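Laccase (Botrytis aclada, PDB 3SQR) oxidises phenolic substrates at a type 1 copper and passes the electrons to a copper cluster that reduces dioxygen to water. Local coordinates at residues T56-V61 with T160-T165; P188-Y193 with T286-D291; K422-E427 with A555-T560. One frame throughout, in Å; residues are numbered along the deposited sequence. Where two conformers were deposited one is given.

Interaction 1: residues T56-V61 with T160-T165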
loop_
_atom_site.group_PDB
_atom_site.type_symbol
_atom_site.label_atom_id
_atom_site.label_comp_id
_atom_site.label_asym_id
_atom_site.label_seq_id
_atom_site.Cartn_x
_atom_site.Cartn_y
_atom_site.Cartn_z
ATOM N N THR A 56 -18.416 0.449 -16.221
ATOM C CA THR A 56 -18.313 -0.983 -16.156
ATOM C C THR A 56 -18.085 -1.466 -14.735
ATOM O O THR A 56 -17.236 -0.909 -14.024
ATOM C CB THR A 56 -17.199 -1.488 -17.071
ATOM O OG1 THR A 56 -17.451 -1.026 -18.412
ATOM C CG2 THR A 56 -17.074 -3.033 -17.017
ATOM N N ASN A 57 -18.831 -2.488 -14.305
ATOM C CA ASN A 57 -18.593 -3.056 -13.000
ATOM C C ASN A 57 -17.415 -4.011 -13.087
ATOM O O ASN A 57 -17.558 -5.154 -13.437
ATOM C CB ASN A 57 -19.831 -3.757 -12.424
ATOM C CG ASN A 57 -19.609 -4.216 -10.984
ATOM O OD1 ASN A 57 -18.506 -4.560 -10.643
ATOM N ND2 ASN A 57 -20.655 -4.283 -10.165
ATOM N N TRP A 58 -16.215 -3.508 -12.752
ATOM C CA TRP A 58 -15.010 -4.299 -12.848
ATOM C C TRP A 58 -14.866 -5.404 -11.828
ATOM O O TRP A 58 -13.978 -6.215 -11.971
ATOM C CB TRP A 58 -13.761 -3.410 -12.838
ATOM C CG TRP A 58 -13.519 -2.795 -11.486
ATOM C CD1 TRP A 58 -12.728 -3.297 -10.510
ATOM C CD2 TRP A 58 -14.031 -1.550 -10.993
ATOM N NE1 TRP A 58 -12.730 -2.471 -9.416
ATOM C CE2 TRP A 58 -13.496 -1.367 -9.700
ATOM C CE3 TRP A 58 -14.877 -0.567 -11.521
ATOM C CZ2 TRP A 58 -13.810 -0.270 -8.911
ATOM C CZ3 TRP A 58 -15.186 0.532 -10.731
ATOM C CH2 TRP A 58 -14.639 0.670 -9.441
ATOM N N TYR A 59 -15.752 -5.437 -10.815
ATOM C CA TYR A 59 -15.801 -6.566 -9.924
ATOM C C TYR A 59 -16.425 -7.763 -10.633
ATOM O O TYR A 59 -16.225 -8.881 -10.154
ATOM C CB TYR A 59 -16.593 -6.275 -8.631
ATOM C CG TYR A 59 -16.024 -5.102 -7.859
ATOM C CD1 TYR A 59 -14.936 -5.271 -7.038
ATOM C CD2 TYR A 59 -16.550 -3.814 -8.039
ATOM C CE1 TYR A 59 -14.366 -4.186 -6.352
ATOM C CE2 TYR A 59 -16.025 -2.748 -7.393
ATOM C CZ TYR A 59 -14.923 -2.920 -6.550
ATOM O OH TYR A 59 -14.411 -1.770 -5.950
ATOM N N ASP A 60 -17.274 -7.493 -11.620
ATOM C CA ASP A 60 -18.053 -8.519 -12.279
ATOM C C ASP A 60 -17.634 -8.798 -13.697
ATOM O O ASP A 60 -17.904 -9.885 -14.182
ATOM C CB ASP A 60 -19.533 -8.115 -12.277
ATOM C CG ASP A 60 -20.139 -8.056 -10.875
ATOM O OD1 ASP A 60 -19.567 -8.615 -9.893
ATOM O OD2 ASP A 60 -21.221 -7.430 -10.766
ATOM N N VAL A 61 -17.039 -7.810 -14.387
ATOM C CA VAL A 61 -16.754 -7.833 -15.844
ATOM C C VAL A 61 -15.279 -7.480 -16.032
ATOM O O VAL A 61 -14.818 -6.557 -15.370
ATOM C CB VAL A 61 -17.647 -6.779 -16.555
ATOM C CG1 VAL A 61 -17.281 -6.594 -18.025
ATOM C CG2 VAL A 61 -19.141 -7.201 -16.446
ATOM N N THR A 160 -7.916 -7.286 -12.872
ATOM C CA THR A 160 -9.344 -7.132 -13.115
ATOM C C THR A 160 -9.795 -5.776 -12.535
ATOM O O THR A 160 -10.940 -5.554 -12.184
ATOM C CB THR A 160 -10.093 -8.293 -12.436
ATOM O OG1 THR A 160 -9.874 -8.237 -11.016
ATOM C CG2 THR A 160 -9.556 -9.610 -12.946
ATOM N N GLN A 161 -8.816 -4.883 -12.390
ATOM C CA GLN A 161 -8.951 -3.581 -11.783
ATOM C C GLN A 161 -8.041 -2.661 -12.625
ATOM O O GLN A 161 -7.137 -3.131 -13.318
ATOM C CB GLN A 161 -8.430 -3.554 -10.334
ATOM C CG GLN A 161 -9.231 -4.381 -9.402
ATOM C CD GLN A 161 -8.434 -4.733 -8.208
ATOM O OE1 GLN A 161 -7.605 -5.697 -8.255
ATOM N NE2 GLN A 161 -8.655 -4.007 -7.127
ATOM N N TYR A 162 -8.290 -1.365 -12.502
ATOM C CA TYR A 162 -7.499 -0.349 -13.189
ATOM C C TYR A 162 -7.245 0.819 -12.267
ATOM O O TYR A 162 -8.030 1.144 -11.372
ATOM C CB TYR A 162 -8.122 0.046 -14.541
ATOM C CG TYR A 162 -9.502 0.590 -14.417
ATOM C CD1 TYR A 162 -9.714 1.964 -14.213
ATOM C CD2 TYR A 162 -10.605 -0.260 -14.430
ATOM C CE1 TYR A 162 -11.014 2.456 -14.039
ATOM C CE2 TYR A 162 -11.876 0.213 -14.239
ATOM C CZ TYR A 162 -12.086 1.576 -14.055
ATOM O OH TYR A 162 -13.339 2.094 -13.910
ATOM N N GLY A 163 -6.071 1.390 -12.463
ATOM C CA GLY A 163 -5.662 2.554 -11.711
ATOM C C GLY A 163 -4.226 2.406 -11.214
ATOM O O GLY A 163 -3.376 1.805 -11.851
ATOM N N THR A 164 -3.986 3.055 -10.105
ATOM C CA THR A 164 -2.676 3.166 -9.500
ATOM C C THR A 164 -2.518 2.282 -8.296
ATOM O O THR A 164 -3.253 2.368 -7.310
ATOM C CB THR A 164 -2.480 4.620 -9.011
ATOM O OG1 THR A 164 -2.648 5.512 -10.124
ATOM C CG2 THR A 164 -1.115 4.809 -8.396
ATOM N N THR A 165 -1.473 1.498 -8.356
ATOM C CA THR A 165 -1.059 0.794 -7.162
ATOM C C THR A 165 0.432 0.568 -7.215
ATOM O O THR A 165 1.166 1.244 -7.954
ATOM C CB THR A 165 -1.916 -0.463 -6.860
ATOM O OG1 THR A 165 -1.668 -0.824 -5.504
ATOM C CG2 THR A 165 -1.614 -1.627 -7.849
HETATM O O HOH W 1 -15.155 0.560 -14.819
HETATM O O HOH W 2 -12.184 -7.252 -9.856
HETATM O O HOH W 3 -10.663 -2.007 -7.430
HETATM O O HOH W 4 -12.398 -6.265 -14.391
#
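Trp58 presents a face of its six-membered ring to an edge of Tyr162, a T-shaped pair with centroids 5.6 Å apart and planes at 68°. Tyr162 approaches with its CE2 and OH side; OH is 3.9 Å from Trp58 CE3. Tyr59 of the same loop lies over the opposite face of the indole, offset toward its rim, and Thr160 O lies at the indole edge, near its plane. With Trp58 CG between the backbone N and the carbonyl carbon (chi1 71°), the ring meets residues 160-162. The CG methylene of Gln161 touches the pyrrole side, 3.8 Å from Trp58 CD1. Residues 56-61, in the loop between strands 52-53 and 67-79, close over the chain leading into strand 163-169 of the first cupredoxin-like domain; Pro294 of the second domain touches both Trp58 and Tyr162. Asn57 shapes the loop as an Asx turn, its OD1 accepting from Tyr59 N at 2.9 Å. No direct hydrogen bond spans the two segments; waters bridge them. One water accepts from both Trp58 NE1 and Gln161 NE2, each at 2.9 Å, satisfying the buried indole N-H. The Gln161 amide is further fixed by Arg129 N and Gly127 O, and its side chain lies about 9 Å from those of the copper ligands His126 and His466. A second water accepts from Tyr162 OH at 2.5 Å and donates to Thr56 O. Trp58 O and Thr160 O are acceptors only 3.1 Å apart: one water donates to Trp58 O, another lies between Val61 O and Thr160 O and probably donates to one or both.

Interaction 2: residues P188-Y193 with T286-D291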
loop_
_atom_site.group_PDB
_atom_site.type_symbol
_atom_site.label_atom_id
_atom_site.label_comp_id
_atom_site.label_asym_id
_atom_site.label_seq_id
_atom_site.Cartn_x
_atom_site.Cartn_y
_atom_site.Cartn_z
ATOM N N PRO A 188 -10.044 3.309 -17.850
ATOM C CA PRO A 188 -10.711 4.589 -17.942
ATOM C C PRO A 188 -10.537 5.452 -16.678
ATOM O O PRO A 188 -9.955 5.040 -15.689
ATOM C CB PRO A 188 -12.159 4.196 -18.122
ATOM C CG PRO A 188 -12.295 2.901 -17.354
ATOM C CD PRO A 188 -10.971 2.208 -17.655
ATOM N N ALA A 189 -11.059 6.671 -16.713
ATOM C CA ALA A 189 -10.862 7.625 -15.573
ATOM C C ALA A 189 -12.077 8.557 -15.518
ATOM O O ALA A 189 -12.784 8.692 -16.498
ATOM C CB ALA A 189 -9.567 8.423 -15.776
ATOM N N THR A 190 -12.297 9.190 -14.395
ATOM C CA THR A 190 -13.514 9.922 -14.161
ATOM C C THR A 190 -13.368 11.406 -14.516
ATOM O O THR A 190 -14.319 12.149 -14.396
ATOM C CB THR A 190 -13.959 9.848 -12.753
ATOM O OG1 THR A 190 -12.868 10.211 -11.898
ATOM C CG2 THR A 190 -14.566 8.451 -12.389
ATOM N N ALA A 191 -12.183 11.807 -14.940
ATOM C CA ALA A 191 -11.972 13.138 -15.515
ATOM C C ALA A 191 -10.972 13.039 -16.618
ATOM O O ALA A 191 -10.140 12.135 -16.652
ATOM C CB ALA A 191 -11.515 14.173 -14.425
ATOM N N ASP A 192 -11.064 13.976 -17.545
ATOM C CA ASP A 192 -10.165 14.086 -18.655
ATOM C C ASP A 192 -8.847 14.706 -18.255
ATOM O O ASP A 192 -8.758 15.483 -17.273
ATOM C CB ASP A 192 -10.823 14.931 -19.763
ATOM C CG ASP A 192 -11.989 14.213 -20.437
ATOM O OD1 ASP A 192 -12.107 12.969 -20.370
ATOM O OD2 ASP A 192 -12.799 14.920 -21.054
ATOM N N TYR A 193 -7.806 14.285 -18.962
ATOM C CA TYR A 193 -6.492 14.773 -18.776
ATOM C C TYR A 193 -5.694 14.491 -20.001
ATOM O O TYR A 193 -6.019 13.615 -20.830
ATOM C CB TYR A 193 -5.798 14.165 -17.525
ATOM C CG TYR A 193 -5.688 12.661 -17.632
ATOM C CD1 TYR A 193 -6.728 11.856 -17.214
ATOM C CD2 TYR A 193 -4.581 12.087 -18.185
ATOM C CE1 TYR A 193 -6.630 10.484 -17.333
ATOM C CE2 TYR A 193 -4.440 10.705 -18.299
ATOM C CZ TYR A 193 -5.485 9.920 -17.869
ATOM O OH TYR A 193 -5.395 8.547 -18.019
ATOM N N THR A 286 -7.578 17.890 -8.549
ATOM C CA THR A 286 -8.853 17.243 -8.786
ATOM C C THR A 286 -8.665 15.731 -8.555
ATOM O O THR A 286 -8.021 15.059 -9.332
ATOM C CB THR A 286 -9.356 17.477 -10.147
ATOM O OG1 THR A 286 -9.604 18.886 -10.301
ATOM C CG2 THR A 286 -10.678 16.755 -10.351
ATOM N N VAL A 287 -9.226 15.272 -7.468
ATOM C CA VAL A 287 -9.056 13.893 -7.034
ATOM C C VAL A 287 -10.022 13.008 -7.845
ATOM O O VAL A 287 -11.245 13.217 -7.821
ATOM C CB VAL A 287 -9.283 13.755 -5.575
ATOM C CG1 VAL A 287 -8.775 12.293 -5.084
ATOM C CG2 VAL A 287 -8.599 14.813 -4.724
ATOM N N ILE A 288 -9.473 12.036 -8.554
ATOM C CA ILE A 288 -10.260 11.183 -9.438
ATOM C C ILE A 288 -10.284 9.707 -9.115
ATOM O O ILE A 288 -11.026 8.974 -9.731
ATOM C CB ILE A 288 -9.915 11.379 -10.908
ATOM C CG1 ILE A 288 -8.463 11.062 -11.273
ATOM C CG2 ILE A 288 -10.200 12.885 -11.332
ATOM C CD1 ILE A 288 -8.330 10.609 -12.690
ATOM N N ALA A 289 -9.463 9.257 -8.162
ATOM C CA ALA A 289 -9.538 7.876 -7.735
ATOM C C ALA A 289 -8.918 7.805 -6.410
ATOM O O ALA A 289 -8.024 8.588 -6.065
ATOM C CB ALA A 289 -8.799 6.930 -8.701
ATOM N N ASN A 290 -9.408 6.841 -5.641
ATOM C CA ASN A 290 -8.752 6.466 -4.457
ATOM C C ASN A 290 -8.398 4.994 -4.524
ATOM O O ASN A 290 -9.177 4.194 -4.965
ATOM C CB ASN A 290 -9.532 6.859 -3.203
ATOM C CG ASN A 290 -10.926 6.223 -3.038
ATOM O OD1 ASN A 290 -11.305 5.156 -3.612
ATOM N ND2 ASN A 290 -11.669 6.828 -2.166
ATOM N N ASP A 291 -7.175 4.684 -4.137
ATOM C CA ASP A 291 -6.667 3.356 -4.376
ATOM C C ASP A 291 -7.021 2.886 -5.788
ATOM O O ASP A 291 -6.646 3.574 -6.708
ATOM C CB ASP A 291 -7.192 2.454 -3.247
ATOM C CG ASP A 291 -6.722 2.934 -1.864
ATOM O OD1 ASP A 291 -5.897 3.883 -1.773
ATOM O OD2 ASP A 291 -7.181 2.337 -0.844
HETATM O O HOH W 5 -10.622 7.936 -12.330
#
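Ala189 opens the contact by setting its CB against the far tip of Ile288, 4.0 Å from CD1. At Thr190 the chain comes closest to the strand, and its CA is the one nearest that of Ile288, 5.9 Å away. The Thr190 and Ile288 side chains run past each other in opposite directions, bringing OG1 to 3.3 Å from Ile288 CB. The hydroxyl sits between the backbone N and the carbonyl carbon (chi1 51°), a rotation that turns it to the strand backbone. There OG1 lies 3.1 Å from Ile288 O, but Ile295 O of the next strand competes for the same proton and is the stronger partner. The backbone makes a surer link through one water, which accepts from Thr190 N at 2.9 Å and donates to Ile288 O at 2.8 Å. Ala191 follows with its CB 3.6 Å from Ile288 CG2, so the two alanine methyls meet different branches of one isoleucine. With Ile288 CG1 between the backbone N and the carbonyl carbon (chi1 61°) and CG2 beside the backbone N, the two branches are directed to different alanines. Beyond the contact, the Tyr193 ring forms a cation-pi pair with Arg46. The loop joins strand 180-186 of the first domain to strand 195-205 of the second, and here it packs on strand 285-290 of the second. Ile288 and Ala289 together stand opposite the single residue Asp312 of strand 310-316, so the residue gripped by this interdomain linker of a three-domain multicopper oxidase belongs to a classic beta bulge.

Interaction 3: residues K422-E427 with A555-T560. With NAG (2-acetamido-2-deoxy-beta-D-glucopyranose), chain J.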
loop_
_atom_site.group_PDB
_atom_site.type_symbol
_atom_site.label_atom_id
_atom_site.label_comp_id
_atom_site.label_asym_id
_atom_site.label_seq_id
_atom_site.Cartn_x
_atom_site.Cartn_y
_atom_site.Cartn_z
ATOM N N LYS A 422 -1.870 -24.864 5.433
ATOM C CA LYS A 422 -2.824 -25.438 6.393
ATOM C C LYS A 422 -4.167 -25.755 5.745
ATOM O O LYS A 422 -4.791 -26.827 5.947
ATOM C CB LYS A 422 -2.937 -24.515 7.609
ATOM C CG LYS A 422 -1.645 -24.287 8.334
ATOM C CD LYS A 422 -1.863 -23.479 9.590
ATOM C CE LYS A 422 -0.629 -23.057 10.266
ATOM N NZ LYS A 422 0.083 -24.259 10.928
ATOM N N ILE A 423 -4.686 -24.825 4.942
ATOM C CA ILE A 423 -5.874 -25.070 4.210
ATOM C C ILE A 423 -5.753 -26.222 3.211
ATOM O O ILE A 423 -6.636 -27.035 3.153
ATOM C CB ILE A 423 -6.301 -23.743 3.437
ATOM C CG1 ILE A 423 -6.815 -22.798 4.485
ATOM C CG2 ILE A 423 -7.274 -24.076 2.358
ATOM C CD1 ILE A 423 -6.909 -21.329 3.945
ATOM N N PHE A 424 -4.682 -26.280 2.426
ATOM C CA PHE A 424 -4.426 -27.416 1.530
ATOM C C PHE A 424 -4.393 -28.767 2.290
ATOM O O PHE A 424 -4.775 -29.796 1.733
ATOM C CB PHE A 424 -3.103 -27.242 0.785
ATOM C CG PHE A 424 -3.097 -26.059 -0.213
ATOM C CD1 PHE A 424 -4.276 -25.392 -0.580
ATOM C CD2 PHE A 424 -1.897 -25.669 -0.809
ATOM C CE1 PHE A 424 -4.235 -24.329 -1.494
ATOM C CE2 PHE A 424 -1.844 -24.623 -1.703
ATOM C CZ PHE A 424 -3.008 -23.956 -2.070
ATOM N N ASN A 425 -3.933 -28.731 3.518
ATOM C CA ASN A 425 -4.003 -29.902 4.425
ATOM C C ASN A 425 -5.306 -30.094 5.174
ATOM O O ASN A 425 -5.379 -30.937 6.087
ATOM C CB ASN A 425 -2.836 -29.833 5.380
ATOM C CG ASN A 425 -1.540 -30.246 4.711
ATOM O OD1 ASN A 425 -0.591 -29.462 4.608
ATOM N ND2 ASN A 425 -1.502 -31.514 4.214
ATOM N N ASN A 426 -6.342 -29.335 4.772
ATOM C CA ASN A 426 -7.727 -29.471 5.224
ATOM C C ASN A 426 -7.941 -29.127 6.695
ATOM O O ASN A 426 -8.884 -29.572 7.324
ATOM C CB ASN A 426 -8.276 -30.853 4.883
ATOM C CG ASN A 426 -8.371 -31.083 3.401
ATOM O OD1 ASN A 426 -8.693 -30.157 2.615
ATOM N ND2 ASN A 426 -8.077 -32.309 2.982
ATOM N N GLU A 427 -7.076 -28.277 7.219
ATOM C CA GLU A 427 -7.196 -27.743 8.567
ATOM C C GLU A 427 -8.190 -26.632 8.565
ATOM O O GLU A 427 -8.107 -25.764 7.682
ATOM C CB GLU A 427 -5.838 -27.245 9.013
ATOM C CG GLU A 427 -4.734 -28.309 9.052
ATOM C CD GLU A 427 -3.396 -27.748 9.309
ATOM O OE1 GLU A 427 -3.281 -26.836 10.132
ATOM O OE2 GLU A 427 -2.434 -28.260 8.720
ATOM N N ALA A 555 1.738 -27.424 -7.222
ATOM C CA ALA A 555 3.119 -27.906 -7.387
ATOM C C ALA A 555 4.046 -26.745 -7.140
ATOM O O ALA A 555 4.997 -26.845 -6.420
ATOM C CB ALA A 555 3.371 -28.547 -8.856
ATOM N N ILE A 556 3.694 -25.587 -7.678
ATOM C CA ILE A 556 4.578 -24.428 -7.523
ATOM C C ILE A 556 4.745 -24.015 -6.068
ATOM O O ILE A 556 5.853 -23.831 -5.576
ATOM C CB ILE A 556 4.075 -23.274 -8.418
ATOM C CG1 ILE A 556 4.367 -23.610 -9.881
ATOM C CG2 ILE A 556 4.676 -21.949 -7.984
ATOM C CD1 ILE A 556 3.537 -22.729 -10.854
ATOM N N PHE A 557 3.640 -23.938 -5.359
ATOM C CA PHE A 557 3.595 -23.607 -3.943
ATOM C C PHE A 557 4.403 -24.563 -3.102
ATOM O O PHE A 557 5.214 -24.164 -2.250
ATOM C CB PHE A 557 2.126 -23.637 -3.559
ATOM C CG PHE A 557 1.839 -23.351 -2.146
ATOM C CD1 PHE A 557 1.916 -24.346 -1.197
ATOM C CD2 PHE A 557 1.381 -22.071 -1.754
ATOM C CE1 PHE A 557 1.609 -24.068 0.142
ATOM C CE2 PHE A 557 1.079 -21.816 -0.473
ATOM C CZ PHE A 557 1.201 -22.814 0.503
ATOM N N GLU A 558 4.164 -25.837 -3.373
ATOM C CA GLU A 558 4.955 -26.900 -2.737
ATOM C C GLU A 558 6.437 -26.742 -2.959
ATOM O O GLU A 558 7.242 -26.880 -2.006
ATOM C CB GLU A 558 4.469 -28.253 -3.258
ATOM C CG GLU A 558 3.121 -28.624 -2.733
ATOM C CD GLU A 558 2.455 -29.799 -3.485
ATOM O OE1 GLU A 558 2.974 -30.296 -4.536
ATOM O OE2 GLU A 558 1.370 -30.183 -3.023
ATOM N N ASP A 559 6.806 -26.419 -4.200
ATOM C CA ASP A 559 8.189 -26.257 -4.520
ATOM C C ASP A 559 8.785 -25.070 -3.776
ATOM O O ASP A 559 9.896 -25.140 -3.246
ATOM C CB ASP A 559 8.418 -26.059 -6.010
ATOM C CG ASP A 559 8.084 -27.336 -6.894
ATOM O OD1 ASP A 559 7.779 -28.446 -6.379
ATOM O OD2 ASP A 559 8.004 -27.183 -8.143
ATOM N N THR A 560 8.043 -23.942 -3.711
ATOM C CA THR A 560 8.587 -22.824 -2.953
ATOM C C THR A 560 8.817 -23.189 -1.491
ATOM O O THR A 560 9.798 -22.779 -0.867
ATOM C CB THR A 560 7.641 -21.583 -3.069
ATOM O OG1 THR A 560 7.391 -21.350 -4.473
ATOM C CG2 THR A 560 8.235 -20.351 -2.335
HETATM C C1 NAG J . -8.177 -32.632 1.576
HETATM C C2 NAG J . -7.203 -33.719 1.136
HETATM C C3 NAG J . -7.514 -34.172 -0.298
HETATM C C4 NAG J . -9.018 -34.365 -0.567
HETATM C C5 NAG J . -9.786 -33.132 -0.101
HETATM C C6 NAG J . -11.293 -33.241 -0.356
HETATM C C7 NAG J . -4.883 -33.757 2.023
HETATM C C8 NAG J . -3.587 -32.995 2.121
HETATM N N2 NAG J . -5.855 -33.160 1.327
HETATM O O3 NAG J . -6.848 -35.386 -0.528
HETATM O O4 NAG J . -9.279 -34.521 -1.950
HETATM O O5 NAG J . -9.530 -32.980 1.289
HETATM O O6 NAG J . -11.795 -34.338 0.375
HETATM O O7 NAG J . -4.998 -34.865 2.554
#
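Phe424 drives the edge of its ring into a face of Phe557, with CE2 above the centre of that ring. The planes stand at 64° and the centroids are 5.0 Å apart, a T-shaped pair that makes up nearly all of this small contact. The closest atoms are Phe424 CE2 and Phe557 CD1, at 3.8 Å. Phe557 CG is anti to the backbone N (chi1 179°), which carries its ring out from helix 551-567 to the end of helix 419-424. Thr420 and Leu421 of that shorter helix also touch Phe557, while Val549 lies against Phe424. No hydrogen bond joins the two segments, and their backbones remain well separated: Phe424 CA and Glu558 CA, the nearest pair, are 10.3 Å apart. Just past Phe424 the chain turns outward to the glycan: Asn426 ND2 is bonded covalently to C1 of the N-acetylglucosamine, whose methyl C8 comes back to 3.4 Å from Phe424 O. Asn426 has a positive phi of 67°, with Glu427 N bonded to Lys422 O at 3.0 Å and Asn426 N to Ile423 O at 2.8 Å. The glycosylated asparagine is thus the C-prime residue of a Schellman motif that ends the helix.

How the interactions relate
Interactions 1 and 2 are neighbours, their centres 13 Å apart, and they touch where Tyr162 CE1 meets Pro188 O at 3.2 Å. Each packs a loop against a strand region, of the first and of the second domain respectively, and Ile54 contacts both, through Tyr162 and Thr190. Interaction 1 is the buried one, an aromatic contact whose polar atoms are linked by several waters. Interaction 2 is only partly buried, joining small methyls to a single isoleucine with one bridging water. Interaction 3 stands apart, its centre about 29 Å from interaction 1 and 40 Å from interaction 2. It pairs two helices near the glycosylated surface through phenylalanine rings alone, with no hydrogen bond across it.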